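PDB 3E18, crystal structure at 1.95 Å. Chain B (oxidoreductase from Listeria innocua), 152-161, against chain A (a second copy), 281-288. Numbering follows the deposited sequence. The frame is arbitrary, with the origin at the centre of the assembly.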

# COMPACT_ATOMS: atom_id res chain seq x y z
N ARG B 152 2.46 0.36 8.72
CA ARG B 152 3.41 1.22 8.02
C ARG B 152 4.33 1.91 9.01
O ARG B 152 3.86 2.54 9.96
CB ARG B 152 2.67 2.31 7.24
CG ARG B 152 1.90 1.80 6.03
CD ARG B 152 1.33 2.98 5.27
NE ARG B 152 0.68 2.54 4.04
CZ ARG B 152 -0.60 2.26 3.94
NH1 ARG B 152 -1.09 1.86 2.77
NH2 ARG B 152 -1.41 2.37 5.00
N VAL B 153 5.64 1.79 8.80
CA VAL B 153 6.59 2.65 9.50
C VAL B 153 7.37 3.49 8.49
O VAL B 153 8.18 2.97 7.72
CB VAL B 153 7.54 1.86 10.46
CG1 VAL B 153 8.55 2.80 11.11
CG2 VAL B 153 6.75 1.17 11.55
N HIS B 154 7.09 4.79 8.50
CA HIS B 154 7.72 5.73 7.56
C HIS B 154 8.64 6.70 8.27
O HIS B 154 8.32 7.21 9.34
CB HIS B 154 6.66 6.55 6.82
CG HIS B 154 5.90 5.79 5.77
ND1 HIS B 154 4.75 6.29 5.19
CD2 HIS B 154 6.12 4.58 5.21
CE1 HIS B 154 4.30 5.42 4.31
NE2 HIS B 154 5.11 4.37 4.30
N GLY B 155 9.78 6.97 7.65
CA GLY B 155 10.70 8.01 8.12
C GLY B 155 11.37 8.65 6.92
O GLY B 155 11.23 8.17 5.80
N ALA B 156 12.10 9.74 7.15
CA ALA B 156 12.75 10.44 6.05
C ALA B 156 14.24 10.62 6.29
O ALA B 156 14.84 11.56 5.77
CB ALA B 156 12.08 11.78 5.81
N ASN B 157 14.82 9.72 7.07
CA ASN B 157 16.20 9.89 7.51
C ASN B 157 17.18 8.95 6.85
O ASN B 157 18.36 8.93 7.20
CB ASN B 157 16.27 9.76 9.03
CG ASN B 157 15.60 10.90 9.74
OD1 ASN B 157 15.85 12.06 9.42
ND2 ASN B 157 14.72 10.59 10.68
N GLY B 158 16.69 8.16 5.90
CA GLY B 158 17.51 7.14 5.25
C GLY B 158 17.84 6.01 6.22
O GLY B 158 17.11 5.78 7.19
N ILE B 159 18.94 5.31 5.96
CA ILE B 159 19.37 4.18 6.77
C ILE B 159 20.47 4.64 7.75
O ILE B 159 21.44 5.27 7.32
CB ILE B 159 19.90 3.05 5.85
CG1 ILE B 159 18.76 2.49 4.97
CG2 ILE B 159 20.59 1.94 6.65
CD1 ILE B 159 19.25 1.64 3.82
N PRO B 160 20.31 4.36 9.06
CA PRO B 160 21.26 4.86 10.06
C PRO B 160 22.53 4.03 10.19
O PRO B 160 22.53 2.83 9.88
CB PRO B 160 20.46 4.78 11.36
CG PRO B 160 19.58 3.60 11.16
CD PRO B 160 19.22 3.59 9.69
N GLY B 161 23.60 4.68 10.66
CA GLY B 161 24.84 4.02 11.05
C GLY B 161 25.68 3.52 9.90
O GLY B 161 25.60 4.05 8.78
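Chain A, residues 281-288: TKTMAPPS

The contact between the two copies is organised around the side-chain amide of Asn B157, whose CA-to-CB bond points toward chain A. With chi1 in the m well (-68°), ND2 donates two hydrogen bonds to main-chain carbonyls of the facing loop: one from Asn B157 ND2 to Thr A283 O, 3.0 Å with an N-H...O angle of 153°, and a shorter but more bent one from Asn B157 ND2 to Ala A285 O, 2.6 Å at 133°. The carbonyl of Lys A282 also lies near the amide, with Lys A282 O 3.2 Å from Asn B157 ND2, but the angle is too poor for a hydrogen bond. That oxygen instead accepts from Ala A285 N at 3.2 Å, closing a type I beta turn that runs from Lys A282 to Ala A285. The turn is further braced by a hydrogen bond from Met A284 N to Thr A281 OG1, 3.1 Å.

Three waters link the backbones. Water 1 donates to Thr A283 O (2.5 Å) and Gly B158 O (3.0 Å) and accepts from Asn B157 N (2.9 Å). Water 2 joins the carbonyl oxygens Met A284 O and His B154 O, donating to each at 2.8 Å, while water 3 accepts from Ala B156 N (2.9 Å) and donates to Ala A285 O (2.8 Å).

Chain A meets chain B through its turn and the loop that follows. Chain B leaves its strand after His B154, and it is the following loop that meets the turn: the CA atoms of Gly B155 and Met A284 are 4.5 Å apart, and those of Asn B157 and Thr A283 5.2 Å. Between these two pairs the numbering of chain B rises while that of chain A falls, so the backbones pass in opposite senses there. Gly B155 permits this close approach, since a CB there would come within 2.7 Å of Thr A283 O and 2.8 Å of Met A284 SD. The sulfur accordingly sits against bare main chain, with Met A284 SD 3.6 Å from Gly B155 N.

Packing extends outward from this centre. The Met A284 side chain, m at both chi1 and chi2, reaches back to the strand, where Met A284 CG lies 3.7 Å from Val B153 CG1. Thr A283 meets the proline ring farther along chain B, with Pro B160 CG 3.8 Å from Thr A283 CB. Beyond the turn, Pro A287 packs on Ala B156, its CG 4.1 Å from Ala B156 CB, and also approaches the amide oxygen, with Asn B157 OD1 3.8 Å from Pro A287 CA. Together the two stretches bury 452 Å², summed over both sides.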

# COMPACT_ATOMS: atom_id res chain seq x y z
N THR A 281 14.08 5.76 18.77
CA THR A 281 14.43 5.78 17.35
C THR A 281 14.96 7.14 16.88
O THR A 281 14.41 8.19 17.21
CB THR A 281 13.25 5.32 16.43
OG1 THR A 281 13.71 5.22 15.08
CG2 THR A 281 12.05 6.29 16.50
N LYS A 282 16.03 7.08 16.09
CA LYS A 282 16.58 8.26 15.44
C LYS A 282 16.13 8.28 13.97
O LYS A 282 15.66 9.30 13.47
CB LYS A 282 18.11 8.23 15.55
CG LYS A 282 18.78 9.60 15.64
CD LYS A 282 20.28 9.44 15.95
CE LYS A 282 21.11 10.62 15.45
NZ LYS A 282 20.98 11.84 16.30
N THR A 283 16.24 7.13 13.29
CA THR A 283 15.91 6.99 11.87
C THR A 283 14.42 7.20 11.53
O THR A 283 14.10 7.64 10.43
CB THR A 283 16.38 5.62 11.31
OG1 THR A 283 15.77 5.36 10.04
CG2 THR A 283 16.02 4.52 12.26
N MET A 284 13.53 6.90 12.47
CA MET A 284 12.10 7.09 12.26
C MET A 284 11.56 8.31 13.02
O MET A 284 10.34 8.52 13.10
CB MET A 284 11.32 5.81 12.60
CG MET A 284 11.76 4.60 11.76
SD MET A 284 11.55 4.80 9.97
CE MET A 284 12.00 3.14 9.43
N ALA A 285 12.48 9.10 13.57
CA ALA A 285 12.15 10.37 14.22
C ALA A 285 12.00 11.47 13.16
O ALA A 285 12.62 11.37 12.09
CB ALA A 285 13.24 10.75 15.21
N PRO A 286 11.17 12.51 13.43
CA PRO A 286 11.12 13.63 12.48
C PRO A 286 12.53 14.18 12.21
O PRO A 286 13.35 14.23 13.13
CB PRO A 286 10.27 14.67 13.21
CG PRO A 286 9.41 13.89 14.12
CD PRO A 286 10.25 12.73 14.57
N PRO A 287 12.82 14.56 10.95
CA PRO A 287 14.11 15.20 10.69
C PRO A 287 14.23 16.52 11.45
O PRO A 287 13.20 17.09 11.85
CB PRO A 287 14.09 15.45 9.18
CG PRO A 287 13.04 14.52 8.65
CD PRO A 287 12.02 14.42 9.72
N SER A 288 15.45 16.98 11.68
CA SER A 288 15.67 18.28 12.32
C SER A 288 15.05 19.40 11.47
O SER A 288 14.88 19.24 10.26
CB SER A 288 17.16 18.53 12.55
OG SER A 288 17.87 18.46 11.33
O HOH W 1 14.55 7.01 8.01
O HOH W 2 8.21 7.06 12.13
O HOH W 3 11.37 11.03 9.59